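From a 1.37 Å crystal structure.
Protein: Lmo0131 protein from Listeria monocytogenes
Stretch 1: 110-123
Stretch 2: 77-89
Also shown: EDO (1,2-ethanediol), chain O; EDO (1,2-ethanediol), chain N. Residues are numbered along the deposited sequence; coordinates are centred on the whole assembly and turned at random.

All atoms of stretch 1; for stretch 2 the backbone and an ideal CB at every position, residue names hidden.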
ATOM      1  N   ASP B 110       1.552  14.464  28.765  1.00 13.67           N
ATOM      2  CA  ASP B 110       1.959  14.510  30.159  1.00 14.56           C
ATOM      3  C   ASP B 110       3.426  14.840  30.299  1.00 16.79           C
ATOM      4  O   ASP B 110       3.814  15.651  31.141  1.00 15.00           O
ATOM      5  CB  ASP B 110       1.737  13.159  30.793  1.00 19.44           C
ATOM      6  CG  ASP B 110       0.304  12.888  31.062  1.00 20.82           C
ATOM      7  OD1 ASP B 110      -0.558  13.699  30.662  1.00 28.91           O
ATOM      8  OD2 ASP B 110       0.040  11.845  31.678  1.00 30.02           O
ATOM      9  N   TYR B 111       4.244  14.177  29.499  1.00 11.80           N
ATOM     10  CA  TYR B 111       5.659  14.463  29.486  1.00 12.82           C
ATOM     11  C   TYR B 111       5.946  15.927  29.055  1.00 11.69           C
ATOM     12  O   TYR B 111       6.779  16.608  29.641  1.00 14.44           O
ATOM     13  CB  TYR B 111       6.411  13.463  28.601  1.00 17.25           C
ATOM     14  CG  TYR B 111       7.895  13.599  28.769  1.00 14.37           C
ATOM     15  CD1 TYR B 111       8.607  14.532  28.040  1.00 15.39           C
ATOM     16  CD2 TYR B 111       8.574  12.829  29.689  1.00 17.24           C
ATOM     17  CE1 TYR B 111       9.941  14.692  28.208  1.00 15.94           C
ATOM     18  CE2 TYR B 111       9.917  12.971  29.869  1.00 16.49           C
ATOM     19  CZ  TYR B 111      10.601  13.916  29.135  1.00 17.31           C
ATOM     20  OH  TYR B 111      11.948  14.072  29.307  1.00 20.56           O
ATOM     21  N   VAL B 112       5.253  16.392  28.030  1.00 12.58           N
ATOM     22  CA  VAL B 112       5.356  17.793  27.616  1.00 16.41           C
ATOM     23  C   VAL B 112       4.949  18.764  28.734  1.00 13.61           C
ATOM     24  O   VAL B 112       5.680  19.672  29.083  1.00 14.31           O
ATOM     25  CB  VAL B 112       4.531  18.070  26.325  1.00 14.23           C
ATOM     26  CG1 VAL B 112       4.442  19.554  26.056  1.00 16.81           C
ATOM     27  CG2 VAL B 112       5.172  17.357  25.146  1.00 13.38           C
ATOM     28  N   LYS B 113       3.803  18.540  29.347  1.00 15.95           N
ATOM     29  CA  LYS B 113       3.316  19.455  30.368  1.00 18.15           C
ATOM     30  C   LYS B 113       4.309  19.536  31.522  1.00 18.41           C
ATOM     31  O   LYS B 113       4.555  20.584  32.077  1.00 16.93           O
ATOM     32  CB  LYS B 113       1.946  18.989  30.858  1.00 18.28           C
ATOM     33  CG  LYS B 113       1.312  19.882  31.910  1.00 19.14           C
ATOM     34  CD  LYS B 113      -0.086  19.427  32.266  1.00 25.72           C
ATOM     35  CE  LYS B 113      -0.910  20.614  32.723  1.00 36.43           C
ATOM     36  NZ  LYS B 113      -2.332  20.264  32.916  1.00 41.13           N
ATOM     37  N   GLU B 114       4.846  18.398  31.942  1.00 17.71           N
ATOM     38  CA  GLU B 114       5.826  18.327  33.021  1.00 15.52           C
ATOM     39  C   GLU B 114       7.201  18.924  32.719  1.00 18.08           C
ATOM     40  O   GLU B 114       7.857  19.461  33.588  1.00 18.15           O
ATOM     41  CB  GLU B 114       5.958  16.879  33.509  1.00 19.01           C
ATOM     42  CG  GLU B 114       7.049  16.670  34.538  1.00 26.12           C
ATOM     43  CD  GLU B 114       7.232  15.218  34.931  1.00 55.34           C
ATOM     44  OE1 GLU B 114       6.958  14.321  34.114  1.00 64.69           O
ATOM     45  OE2 GLU B 114       7.681  14.966  36.059  1.00 65.07           O
ATOM     46  N   HIS B 115       7.667  18.749  31.491  1.00 20.49           N
ATOM     47  CA  HIS B 115       9.077  18.998  31.182  1.00 16.24           C
ATOM     48  C   HIS B 115       9.385  20.186  30.262  1.00 15.42           C
ATOM     49  O   HIS B 115      10.461  20.763  30.349  1.00 17.26           O
ATOM     50  CB  HIS B 115       9.689  17.741  30.527  1.00 15.76           C
ATOM     51  CG  HIS B 115       9.661  16.520  31.391  1.00 24.17           C
ATOM     52  ND1 HIS B 115      10.753  16.096  32.112  1.00 21.04           N
ATOM     53  CD2 HIS B 115       8.676  15.618  31.633  1.00 27.83           C
ATOM     54  CE1 HIS B 115      10.439  14.997  32.775  1.00 22.28           C
ATOM     55  NE2 HIS B 115       9.184  14.690  32.506  1.00 23.34           N
ATOM     56  N   LEU B 116       8.494  20.510  29.340  1.00 12.52           N
ATOM     57  CA  LEU B 116       8.849  21.467  28.324  1.00 11.78           C
ATOM     58  C   LEU B 116       8.495  22.840  28.835  1.00 11.60           C
ATOM     59  O   LEU B 116       7.355  23.105  29.162  1.00 15.12           O
ATOM     60  CB  LEU B 116       8.154  21.171  27.012  1.00 14.05           C
ATOM     61  CG  LEU B 116       8.421  22.163  25.891  1.00 12.41           C
ATOM     62  CD1 LEU B 116       9.906  22.349  25.663  1.00 10.39           C
ATOM     63  CD2 LEU B 116       7.737  21.664  24.632  1.00 12.43           C
ATOM     64  N   LYS B 117       9.482  23.711  28.931  1.00 13.49           N
ATOM     65  CA  LYS B 117       9.215  25.025  29.484  1.00 14.11           C
ATOM     66  C   LYS B 117       8.614  25.965  28.431  1.00 13.63           C
ATOM     67  O   LYS B 117       7.942  26.923  28.778  1.00 13.30           O
ATOM     68  CB  LYS B 117      10.486  25.620  30.133  1.00 19.06           C
ATOM     69  CG  LYS B 117      11.048  24.769  31.275  1.00 19.95           C
ATOM     70  CD  LYS B 117       9.878  24.186  32.065  1.00 31.73           C
ATOM     71  CE  LYS B 117      10.285  23.502  33.349  1.00 41.50           C
ATOM     72  NZ  LYS B 117      10.931  24.450  34.285  1.00 47.63           N
ATOM     73  N   TYR B 118       8.848  25.661  27.156  1.00 11.42           N
ATOM     74  CA  TYR B 118       8.416  26.486  26.031  1.00 11.42           C
ATOM     75  C   TYR B 118       7.590  25.664  25.050  1.00 11.31           C
ATOM     76  O   TYR B 118       8.049  25.356  23.956  1.00 13.68           O
ATOM     77  CB  TYR B 118       9.632  27.076  25.307  1.00 12.21           C
ATOM     78  CG  TYR B 118      10.600  27.670  26.276  1.00 13.64           C
ATOM     79  CD1 TYR B 118      10.239  28.781  27.044  1.00 16.81           C
ATOM     80  CD2 TYR B 118      11.853  27.111  26.476  1.00 16.80           C
ATOM     81  CE1 TYR B 118      11.102  29.324  27.977  1.00 15.11           C
ATOM     82  CE2 TYR B 118      12.744  27.652  27.410  1.00 20.44           C
ATOM     83  CZ  TYR B 118      12.355  28.771  28.154  1.00 16.12           C
ATOM     84  OH  TYR B 118      13.212  29.314  29.075  1.00 15.13           O
ATOM     85  N   PRO B 119       6.362  25.325  25.445  1.00 10.97           N
ATOM     86  CA  PRO B 119       5.525  24.455  24.621  1.00 11.36           C
ATOM     87  C   PRO B 119       5.298  25.014  23.220  1.00 13.99           C
ATOM     88  O   PRO B 119       5.213  24.228  22.271  1.00 13.82           O
ATOM     89  CB  PRO B 119       4.219  24.382  25.411  1.00 15.33           C
ATOM     90  CG  PRO B 119       4.274  25.512  26.368  1.00 16.78           C
ATOM     91  CD  PRO B 119       5.700  25.678  26.707  1.00 11.02           C
ATOM     92  N   GLU B 120       5.245  26.341  23.085  1.00 12.02           N
ATOM     93  CA  GLU B 120       5.063  26.968  21.788  1.00 13.90           C
ATOM     94  C   GLU B 120       6.249  26.741  20.814  1.00 19.59           C
ATOM     95  O   GLU B 120       6.132  26.989  19.606  1.00 14.21           O
ATOM     96  CB  GLU B 120       4.761  28.466  21.958  1.00 12.48           C
ATOM     97  CG  GLU B 120       5.961  29.388  22.160  1.00 15.96           C
ATOM     98  CD  GLU B 120       6.484  29.438  23.593  1.00 18.43           C
ATOM     99  OE1 GLU B 120       5.885  28.793  24.466  1.00 16.84           O
ATOM    100  OE2 GLU B 120       7.507  30.117  23.847  1.00 16.07           O
ATOM    101  N   CYS B 121       7.377  26.263  21.340  1.00 13.81           N
ATOM    102  CA  CYS B 121       8.556  26.014  20.530  1.00  9.21           C
ATOM    103  C   CYS B 121       8.709  24.551  20.126  1.00 12.75           C
ATOM    104  O   CYS B 121       9.717  24.178  19.551  1.00 14.22           O
ATOM    105  CB  CYS B 121       9.785  26.455  21.276  1.00 13.18           C
ATOM    106  SG  CYS B 121       9.787  28.218  21.546  1.00 15.03           S
ATOM    107  N   LEU B 122       7.729  23.715  20.457  1.00 12.82           N
ATOM    108  CA  LEU B 122       7.722  22.338  19.951  1.00 15.73           C
ATOM    109  C   LEU B 122       6.740  22.233  18.811  1.00 13.38           C
ATOM    110  O   LEU B 122       5.665  22.806  18.867  1.00 10.61           O
ATOM    111  CB  LEU B 122       7.386  21.282  21.025  1.00 12.28           C
ATOM    112  CG  LEU B 122       7.327  19.803  20.592  1.00 13.66           C
ATOM    113  CD1 LEU B 122       8.709  19.214  20.572  1.00 10.09           C
ATOM    114  CD2 LEU B 122       6.445  19.037  21.540  1.00 16.81           C
ATOM    115  N   GLU B 123       7.145  21.466  17.796  1.00 12.80           N
ATOM    116  CA  GLU B 123       6.318  21.118  16.651  1.00 10.12           C
ATOM    117  C   GLU B 123       6.278  19.581  16.518  1.00 12.15           C
ATOM    118  O   GLU B 123       7.312  18.934  16.477  1.00 12.44           O
ATOM    119  CB  GLU B 123       6.904  21.762  15.395  1.00 10.14           C
ATOM    120  CG  GLU B 123       6.316  21.268  14.105  1.00 14.51           C
ATOM    121  CD  GLU B 123       6.948  21.987  12.891  1.00 16.76           C
ATOM    122  OE1 GLU B 123       7.122  23.216  12.983  1.00 16.71           O
ATOM    123  OE2 GLU B 123       7.286  21.342  11.871  1.00 13.81           O
ATOM    124  N   UNK B  77      14.637  16.370  22.345  1.00 12.15           N
ATOM    125  CA  UNK B  77      14.140  17.618  21.760  1.00 12.80           C
ATOM    126  C   UNK B  77      13.678  18.587  22.847  1.00 11.51           C
ATOM    127  O   UNK B  77      13.966  19.775  22.795  1.00 12.68           O
ATOM    128  CB  UNK B  77      12.992  17.332  20.789  1.00 12.80           C
ATOM    129  N   UNK B  78      12.961  18.078  23.828  1.00 14.10           N
ATOM    130  CA  UNK B  78      12.464  18.933  24.892  1.00 13.22           C
ATOM    131  C   UNK B  78      13.609  19.587  25.673  1.00 15.94           C
ATOM    132  O   UNK B  78      13.576  20.771  25.979  1.00 16.05           O
ATOM    133  CB  UNK B  78      11.574  18.125  25.839  1.00 13.22           C
ATOM    134  N   UNK B  79      14.638  18.813  25.982  1.00 14.32           N
ATOM    135  CA  UNK B  79      15.797  19.366  26.652  1.00 12.66           C
ATOM    136  C   UNK B  79      16.433  20.465  25.803  1.00 14.35           C
ATOM    137  O   UNK B  79      16.777  21.536  26.293  1.00 13.41           O
ATOM    138  CB  UNK B  79      16.814  18.264  26.954  1.00 12.66           C
ATOM    139  N   UNK B  80      16.590  20.187  24.518  1.00 15.89           N
ATOM    140  CA  UNK B  80      17.203  21.140  23.601  1.00 13.39           C
ATOM    141  C   UNK B  80      16.435  22.472  23.447  1.00 10.76           C
ATOM    142  O   UNK B  80      17.042  23.539  23.338  1.00 17.27           O
ATOM    143  CB  UNK B  80      17.344  20.480  22.228  1.00 13.39           C
ATOM    144  N   UNK B  81      15.111  22.399  23.407  1.00 12.50           N
ATOM    145  CA  UNK B  81      14.265  23.579  23.318  1.00 10.07           C
ATOM    146  C   UNK B  81      14.442  24.380  24.589  1.00 11.76           C
ATOM    147  O   UNK B  81      14.611  25.600  24.535  1.00 12.01           O
ATOM    148  CB  UNK B  81      12.797  23.205  23.100  1.00 10.07           C
ATOM    149  N   UNK B  82      14.404  23.689  25.733  1.00 11.71           N
ATOM    150  CA  UNK B  82      14.595  24.348  27.031  1.00 13.17           C
ATOM    151  C   UNK B  82      15.896  25.103  27.084  1.00 12.24           C
ATOM    152  O   UNK B  82      15.932  26.215  27.567  1.00 16.77           O
ATOM    153  CB  UNK B  82      14.550  23.325  28.168  1.00 13.17           C
ATOM    154  N   UNK B  83      16.958  24.494  26.571  1.00 13.26           N
ATOM    155  CA  UNK B  83      18.257  25.160  26.536  1.00 17.28           C
ATOM    156  C   UNK B  83      18.272  26.465  25.724  1.00 14.54           C
ATOM    157  O   UNK B  83      18.945  27.404  26.106  1.00 14.23           O
ATOM    158  CB  UNK B  83      19.298  24.197  25.961  1.00 17.28           C
ATOM    159  N   UNK B  84      17.529  26.524  24.626  1.00 12.88           N
ATOM    160  CA  UNK B  84      17.627  27.644  23.697  1.00 10.61           C
ATOM    161  C   UNK B  84      16.741  28.795  24.102  1.00 15.42           C
ATOM    162  O   UNK B  84      16.502  29.697  23.320  1.00 14.06           O
ATOM    163  CB  UNK B  84      17.268  27.193  22.280  1.00 10.61           C
ATOM    164  N   UNK B  85      16.240  28.761  25.319  1.00 13.82           N
ATOM    165  CA  UNK B  85      15.594  29.926  25.866  1.00 14.42           C
ATOM    166  C   UNK B  85      14.344  30.373  25.143  1.00 14.78           C
ATOM    167  O   UNK B  85      13.901  31.501  25.312  1.00 19.03           O
ATOM    168  CB  UNK B  85      16.594  31.084  25.889  1.00 14.42           C
ATOM    169  N   UNK B  86      13.769  29.491  24.334  1.00 14.60           N
ATOM    170  CA  UNK B  86      12.516  29.768  23.657  1.00 17.44           C
ATOM    171  C   UNK B  86      12.743  30.506  22.374  1.00 14.45           C
ATOM    172  O   UNK B  86      11.798  30.933  21.743  1.00 18.43           O
ATOM    173  CB  UNK B  86      11.577  30.570  24.561  1.00 17.44           C
ATOM    174  N   UNK B  87      14.000  30.648  21.982  1.00 12.02           N
ATOM    175  CA  UNK B  87      14.341  31.454  20.826  1.00 11.95           C
ATOM    176  C   UNK B  87      14.179  30.682  19.548  1.00 12.51           C
ATOM    177  O   UNK B  87      14.112  31.268  18.481  1.00 17.08           O
ATOM    178  CB  UNK B  87      15.774  31.978  20.940  1.00 11.95           C
ATOM    179  N   UNK B  88      14.099  29.363  19.653  1.00 11.69           N
ATOM    180  CA  UNK B  88      14.007  28.509  18.465  1.00 13.31           C
ATOM    181  C   UNK B  88      12.985  27.399  18.671  1.00 11.39           C
ATOM    182  O   UNK B  88      12.905  26.842  19.755  1.00 13.08           O
ATOM    183  CB  UNK B  88      15.373  27.908  18.129  1.00 13.31           C
ATOM    184  N   UNK B  89      12.217  27.073  17.626  1.00 13.81           N
ATOM    185  CA  UNK B  89      11.368  25.874  17.640  1.00 12.33           C
ATOM    186  C   UNK B  89      12.140  24.642  17.197  1.00 13.56           C
ATOM    187  O   UNK B  89      13.092  24.739  16.448  1.00 13.03           O
ATOM    188  CB  UNK B  89      10.148  26.072  16.738  1.00 12.33           C
TER
HETATM  189  C1  EDO O 304       6.705  11.652  33.200  1.00 33.76           C
HETATM  190  O1  EDO O 304       7.888  12.393  33.464  1.00 32.28           O
HETATM  191  C2  EDO O 304       5.955  12.295  32.047  1.00 30.35           C
HETATM  192  O2  EDO O 304       4.779  12.898  32.510  1.00 23.08           O
HETATM  193  C1  EDO N 303       7.559  25.841  10.590  1.00 29.97           C
HETATM  194  O1  EDO N 303       7.849  24.449  10.790  1.00 23.39           O
HETATM  195  C2  EDO N 303       8.736  26.711  11.000  1.00 33.55           C
HETATM  196  O2  EDO N 303       9.829  26.529  10.095  1.00 52.23           O

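Position 77 lies in a helix with its CA-to-CB bond directed toward stretch 1, and its ideal CB is already 4.7 Å from Leu122 CD1. A small or medium apolar residue would suit it; Ala77 is deposited.

At position 78 the bond again points toward stretch 1, into a hollow lined by Tyr111, Val112, His115 and Leu116. The ideal CB is 4.5 Å from both Tyr111 CE1 and Leu116 CD1, leaving room for a branched or extended aliphatic chain such as Ile, Leu or Met. Ile78 fills it: its CD1 reaches the edge of the Tyr111 ring, 3.4 Å from Tyr111 CD1, and lies 4.1 Å from Val112 CG2, while its CG2 packs 4.0 Å from Leu116 CB.

Positions 79 and 80 place nothing of stretch 1 within 5.5 Å of their ideal CB, so many polar residues are possible. At 79 the residue is Lys79, whose long chain turns back so that one water bridges Lys79 NZ (3.1 Å) and Tyr111 OH (2.5 Å). Gln80 makes no contact with stretch 1.

Position 81 points toward Leu116, Cys121 and Tyr118, with its ideal CB 4.0 Å from Leu116 CD1. These surroundings ask for an aliphatic residue, Val, Ile or Leu. In Ile81, CG2 lies 3.6 Å from Cys121 CB and 3.7 Å from Leu116 CD1, and CD1 extends to 3.8 Å from Leu122 CD1.

Position 82 points sideways, near the end of the first-stretch helix, where the carbonyl of His115 and the amide of Lys117 present an acceptor and a donor. A short side chain carrying both functions would answer them, and Asn82 does: Lys117 N donates to Asn82 OD1 (2.8 Å), and Asn82 ND2 donates to His115 O (3.0 Å), both nearly straight.

Positions 83 and 84 have no neighbour in stretch 1 and are loosely constrained from this side; they are Gln83 and Leu84, the latter opening a type I' turn that ends at 87.

The positive phi values at 85 and 86 (63° and 85°) favour glycine. At 86 a CB would also sit only 3.3 Å from Tyr118 CD1. Gly85 and Gly86 are deposited, and the bare CA of Gly86 lies over the Tyr118 ring face, 4.0 Å from its centroid, in a CH-pi contact.

Positions 87 and 88 point away and admit many residues; they hold Arg87 and Phe88.

At 89 the ideal CB is 3.4 Å from Cys121 O; the bond points sideways, close against the backbone of Cys121, so a compact residue such as Ser, Ala or Thr is a sound choice, though the geometry does not single one out. In Ser89, CA makes a CA-H...O contact with Cys121 O (3.0 Å).

Stretch 2, residues 77-89: AIKQINQLGGRFS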
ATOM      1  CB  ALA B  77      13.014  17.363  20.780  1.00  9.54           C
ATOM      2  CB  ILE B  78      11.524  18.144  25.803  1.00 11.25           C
ATOM      3  CG1 ILE B  78      10.203  17.935  25.062  1.00 14.04           C
ATOM      4  CG2 ILE B  78      11.350  18.838  27.137  1.00 10.37           C
ATOM      5  CD1 ILE B  78       9.264  16.978  25.710  1.00 13.72           C
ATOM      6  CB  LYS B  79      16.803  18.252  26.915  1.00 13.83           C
ATOM      7  CG  LYS B  79      16.367  17.291  27.990  1.00 18.99           C
ATOM      8  CD  LYS B  79      17.110  15.959  27.844  1.00 22.94           C
ATOM      9  CE  LYS B  79      16.945  15.047  29.044  1.00 25.92           C
ATOM     10  NZ  LYS B  79      15.616  15.210  29.657  1.00 36.65           N
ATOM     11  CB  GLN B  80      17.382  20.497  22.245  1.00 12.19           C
ATOM     12  CG  GLN B  80      18.309  21.278  21.324  1.00 15.21           C
ATOM     13  CD  GLN B  80      19.645  21.596  21.964  1.00 16.90           C
ATOM     14  OE1 GLN B  80      19.877  22.700  22.445  1.00 18.83           O
ATOM     15  NE2 GLN B  80      20.530  20.618  21.970  1.00 14.06           N
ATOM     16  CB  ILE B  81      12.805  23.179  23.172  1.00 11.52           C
ATOM     17  CG1 ILE B  81      12.563  22.539  21.814  1.00 10.88           C
ATOM     18  CG2 ILE B  81      11.900  24.372  23.340  1.00 13.27           C
ATOM     19  CD1 ILE B  81      11.222  21.828  21.750  1.00 14.87           C
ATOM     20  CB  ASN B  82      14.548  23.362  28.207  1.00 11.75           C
ATOM     21  CG  ASN B  82      13.158  22.843  28.474  1.00 12.75           C
ATOM     22  OD1 ASN B  82      12.155  23.402  28.022  1.00 13.58           O
ATOM     23  ND2 ASN B  82      13.093  21.768  29.226  1.00 13.68           N
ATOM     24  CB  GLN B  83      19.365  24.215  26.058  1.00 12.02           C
ATOM     25  CG  GLN B  83      20.759  24.754  26.301  1.00 19.53           C
ATOM     26  CD  GLN B  83      21.384  25.443  25.089  1.00 27.02           C
ATOM     27  OE1 GLN B  83      22.475  26.021  25.177  1.00 32.29           O
ATOM     28  NE2 GLN B  83      20.707  25.373  23.957  1.00 34.57           N
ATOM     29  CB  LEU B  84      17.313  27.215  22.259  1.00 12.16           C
ATOM     30  CG  LEU B  84      18.379  26.271  21.698  1.00 15.97           C
ATOM     31  CD1 LEU B  84      17.904  25.549  20.455  1.00 12.74           C
ATOM     32  CD2 LEU B  84      19.652  27.026  21.411  1.00 19.57           C
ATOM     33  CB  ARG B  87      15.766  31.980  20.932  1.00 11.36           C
ATOM     34  CG  ARG B  87      15.991  32.783  22.188  1.00 16.17           C
ATOM     35  CD  ARG B  87      17.449  33.189  22.362  1.00 20.87           C
ATOM     36  NE  ARG B  87      18.293  32.095  22.832  1.00 20.69           N
ATOM     37  CZ  ARG B  87      19.339  31.619  22.168  1.00 26.06           C
ATOM     38  NH1 ARG B  87      19.701  32.156  21.002  1.00 23.99           N
ATOM     39  NH2 ARG B  87      20.038  30.616  22.684  1.00 31.30           N
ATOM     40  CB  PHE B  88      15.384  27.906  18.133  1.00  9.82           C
ATOM     41  CG  PHE B  88      16.429  28.936  17.809  1.00 12.92           C
ATOM     42  CD1 PHE B  88      16.500  29.500  16.546  1.00 13.27           C
ATOM     43  CD2 PHE B  88      17.341  29.348  18.762  1.00 11.05           C
ATOM     44  CE1 PHE B  88      17.443  30.448  16.253  1.00 13.11           C
ATOM     45  CE2 PHE B  88      18.292  30.289  18.456  1.00 13.80           C
ATOM     46  CZ  PHE B  88      18.334  30.840  17.194  1.00 14.09           C
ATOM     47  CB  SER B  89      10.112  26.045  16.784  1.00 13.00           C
ATOM     48  OG  SER B  89      10.440  26.037  15.416  1.00 16.17           O
TER
HETATM   49  O   HOH W   1      13.041  16.084  28.239  1.00 18.41           O
HETATM   50  O   HOH W   2      15.581  28.106  29.640  1.00 16.72           O
HETATM   51  O   HOH W   3       9.597  32.047  22.358  1.00 32.09           O
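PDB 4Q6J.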